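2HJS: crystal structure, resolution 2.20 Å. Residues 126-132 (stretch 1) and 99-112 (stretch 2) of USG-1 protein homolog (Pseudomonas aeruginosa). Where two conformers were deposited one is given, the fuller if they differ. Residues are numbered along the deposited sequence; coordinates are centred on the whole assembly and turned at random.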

# COMPACT_ATOMS: atom_id res chain seq x y z
N PHE A 126 -28.64 16.10 -19.81
CA PHE A 126 -27.36 15.42 -19.77
C PHE A 126 -27.49 14.06 -19.08
O PHE A 126 -28.41 13.81 -18.30
CB PHE A 126 -26.30 16.29 -19.10
CG PHE A 126 -26.08 17.64 -19.77
CD1 PHE A 126 -25.15 17.78 -20.79
CD2 PHE A 126 -26.83 18.76 -19.38
CE1 PHE A 126 -24.95 19.02 -21.40
CE2 PHE A 126 -26.64 20.01 -20.00
CZ PHE A 126 -25.69 20.14 -21.01
N LEU A 127 -26.58 13.15 -19.43
CA LEU A 127 -26.43 11.92 -18.69
C LEU A 127 -24.94 11.61 -18.58
O LEU A 127 -24.30 11.16 -19.54
CB LEU A 127 -27.23 10.78 -19.34
CG LEU A 127 -27.00 9.35 -18.83
CD1 LEU A 127 -27.24 9.23 -17.32
CD2 LEU A 127 -27.86 8.35 -19.60
N LEU A 128 -24.39 11.88 -17.40
CA LEU A 128 -22.95 11.87 -17.21
C LEU A 128 -22.63 11.01 -16.03
O LEU A 128 -23.47 10.84 -15.14
CB LEU A 128 -22.44 13.28 -16.90
CG LEU A 128 -22.93 14.36 -17.87
CD1 LEU A 128 -22.82 15.72 -17.24
CD2 LEU A 128 -22.18 14.26 -19.19
N SER A 129 -21.40 10.48 -16.02
CA SER A 129 -20.90 9.76 -14.85
C SER A 129 -19.94 10.65 -14.08
O SER A 129 -19.13 11.38 -14.65
CB SER A 129 -20.19 8.46 -15.26
OG SER A 129 -21.11 7.54 -15.84
N SER A 130 -20.02 10.59 -12.77
CA SER A 130 -18.95 11.15 -11.96
C SER A 130 -18.06 9.96 -11.52
O SER A 130 -18.58 8.99 -10.99
CB SER A 130 -19.55 11.94 -10.80
OG SER A 130 -18.59 12.77 -10.20
N PRO A 131 -16.72 10.04 -11.74
CA PRO A 131 -15.80 8.91 -11.54
C PRO A 131 -15.80 8.34 -10.11
O PRO A 131 -16.18 9.03 -9.15
CB PRO A 131 -14.40 9.50 -11.85
CG PRO A 131 -14.67 10.77 -12.58
CD PRO A 131 -16.01 11.26 -12.16
N CYS A 132 -15.35 7.09 -9.98
CA CYS A 132 -15.10 6.53 -8.65
C CYS A 132 -14.04 7.39 -7.95
O CYS A 132 -13.26 8.07 -8.62
CB CYS A 132 -14.68 5.07 -8.74
SG CYS A 132 -13.06 4.82 -9.40
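Stretch 2 99-112: SGALEPSVAPPVMV

A segment need not form a regular strand to pair with one: backbone hydrogen bonds, side-chain packing and water can all take part. Residues 99-112 of this USG-1 homolog illustrate the principle. They contain no regular helix or strand, yet their second half runs alongside the short strand Leu127-Ser129 in the same direction, Ala107 lying nearest Leu128 and Pro109 nearest Ser129, each pair with a CA-CA distance of 4.4 Å.

The path opens with a type I turn from Gly100 to Glu103, closed by Glu103 N to Gly100 O at 3.2 Å. Gly100 has positive phi (67°), a conformation that favours glycine, and its CA lies 4.1 Å from Ser129 OG. Within the turn, Leu102 N donates to a water (2.9 Å) that in turn donates to Ser129 OG (2.6 Å), so the turn is tied to the strand through solvent. The side chain of Leu102 meets Leu127 loosely, CD1 to CD2 at 4.3 Å, while the end of Glu103 reaches inward until OE2 is 3.4 Å from Ser129 CB.

A cis peptide bond precedes Pro104, which with Ser105 makes no contact with the strand. The chain then returns: Val106 CG1 packs on Leu127 CD2 at 3.7 Å; then Ala107 N donates a hydrogen bond to Leu102 O at 3.0 Å, and Ala107 CB packs on Leu127 CG at 3.8 Å. Ala107 also places its CA 3.3 Å from Leu127 O in a CA-H...O contact, and its carbonyl O accepts a hydrogen bond from Ser129 OG at 2.7 Å. The serine hydroxyl thus joins the direct contact to the water bridge.

From here the backbones pair. Pro108 has no amide hydrogen to give, but its carbonyl O accepts from Ser129 N at 2.9 Å, with a nearly linear angle of 174°. Pro109 likewise lacks an NH; its CA approaches Ser129 O at 3.3 Å, and Val110 N donates to that same oxygen at 3.0 Å. Ser129 therefore uses both its NH and its carbonyl to grip the residues flanking Pro109, forming a single beta bridge.

Beyond the bridge, Val110 CG2 rests against Leu128 CD2 at 3.8 Å, and Val110 O accepts from a second water (2.7 Å) that lies 2.8 Å from Ser130 OG. Selenomethionine Met111 ends the contact, its CG 3.6 Å from Pro131 CG; Val112 is already out of reach.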

# COMPACT_ATOMS: atom_id res chain seq x y z
N SER A 99 -22.22 5.90 -9.87
CA SER A 99 -21.97 4.46 -9.78
C SER A 99 -21.18 3.95 -10.99
O SER A 99 -20.68 2.84 -10.98
CB SER A 99 -23.29 3.71 -9.69
OG SER A 99 -23.97 3.80 -10.92
N GLY A 100 -21.09 4.77 -12.03
CA GLY A 100 -20.43 4.37 -13.28
C GLY A 100 -21.12 3.27 -14.08
O GLY A 100 -20.53 2.71 -15.02
N ALA A 101 -22.38 2.97 -13.73
CA ALA A 101 -23.11 1.82 -14.28
C ALA A 101 -23.27 1.88 -15.79
O ALA A 101 -23.43 0.84 -16.42
CB ALA A 101 -24.48 1.70 -13.62
N LEU A 102 -23.26 3.09 -16.35
CA LEU A 102 -23.57 3.30 -17.78
C LEU A 102 -22.39 3.81 -18.60
O LEU A 102 -22.56 4.29 -19.74
CB LEU A 102 -24.77 4.23 -17.93
CG LEU A 102 -26.03 3.77 -17.18
CD1 LEU A 102 -27.02 4.87 -17.16
CD2 LEU A 102 -26.64 2.49 -17.79
N GLU A 103 -21.20 3.72 -18.00
CA GLU A 103 -19.94 3.96 -18.68
C GLU A 103 -19.68 2.86 -19.71
O GLU A 103 -20.23 1.76 -19.60
CB GLU A 103 -18.78 4.00 -17.66
CG GLU A 103 -18.70 5.31 -16.91
CD GLU A 103 -17.70 5.30 -15.75
OE1 GLU A 103 -17.08 4.24 -15.44
OE2 GLU A 103 -17.55 6.37 -15.13
N PRO A 104 -18.83 3.16 -20.71
CA PRO A 104 -18.19 4.46 -20.93
C PRO A 104 -18.88 5.43 -21.90
O PRO A 104 -18.51 6.60 -21.94
CB PRO A 104 -16.83 4.07 -21.50
CG PRO A 104 -17.14 2.81 -22.32
CD PRO A 104 -18.37 2.15 -21.69
N SER A 105 -19.86 4.96 -22.67
CA SER A 105 -20.38 5.76 -23.78
C SER A 105 -21.75 6.38 -23.53
O SER A 105 -21.98 7.52 -23.95
CB SER A 105 -20.37 4.96 -25.08
OG SER A 105 -21.35 3.94 -25.07
N VAL A 106 -22.64 5.65 -22.87
CA VAL A 106 -23.98 6.16 -22.58
C VAL A 106 -23.89 7.32 -21.59
O VAL A 106 -24.52 8.37 -21.82
CB VAL A 106 -24.97 5.06 -22.11
CG1 VAL A 106 -26.30 5.68 -21.69
CG2 VAL A 106 -25.23 4.05 -23.24
N ALA A 107 -23.11 7.14 -20.52
CA ALA A 107 -22.84 8.21 -19.56
C ALA A 107 -21.33 8.36 -19.36
O ALA A 107 -20.74 7.71 -18.50
CB ALA A 107 -23.56 7.96 -18.23
N PRO A 108 -20.70 9.20 -20.19
CA PRO A 108 -19.26 9.43 -20.13
C PRO A 108 -18.85 10.07 -18.80
O PRO A 108 -19.60 10.90 -18.24
CB PRO A 108 -18.99 10.36 -21.32
CG PRO A 108 -20.32 10.94 -21.69
CD PRO A 108 -21.37 10.00 -21.25
N PRO A 109 -17.69 9.65 -18.25
CA PRO A 109 -17.17 10.32 -17.06
C PRO A 109 -16.70 11.75 -17.33
O PRO A 109 -15.96 11.98 -18.30
CB PRO A 109 -16.01 9.43 -16.62
CG PRO A 109 -15.61 8.65 -17.85
CD PRO A 109 -16.84 8.52 -18.70
N VAL A 110 -17.16 12.70 -16.51
CA VAL A 110 -16.76 14.11 -16.62
C VAL A 110 -16.36 14.65 -15.24
O VAL A 110 -17.05 14.40 -14.22
CB VAL A 110 -17.87 15.04 -17.21
CG1 VAL A 110 -17.33 16.47 -17.42
CG2 VAL A 110 -18.46 14.51 -18.51
N MSE A 111 -15.25 15.38 -15.24
CA MSE A 111 -14.81 16.15 -14.08
C MSE A 111 -14.51 17.59 -14.46
O MSE A 111 -13.78 17.85 -15.40
CB MSE A 111 -13.54 15.56 -13.50
CG MSE A 111 -13.78 14.30 -12.76
SE MSE A 111 -12.06 13.60 -12.16
CE MSE A 111 -11.71 14.91 -10.71
N VAL A 112 -15.03 18.52 -13.67
CA VAL A 112 -14.73 19.95 -13.84
C VAL A 112 -13.21 20.25 -13.88
O VAL A 112 -12.76 20.97 -14.74
CB VAL A 112 -15.44 20.79 -12.74
CG1 VAL A 112 -15.14 22.27 -12.91
CG2 VAL A 112 -16.95 20.55 -12.78
O HOH W 1 -22.91 5.73 -15.29
O HOH W 2 -17.07 14.73 -11.58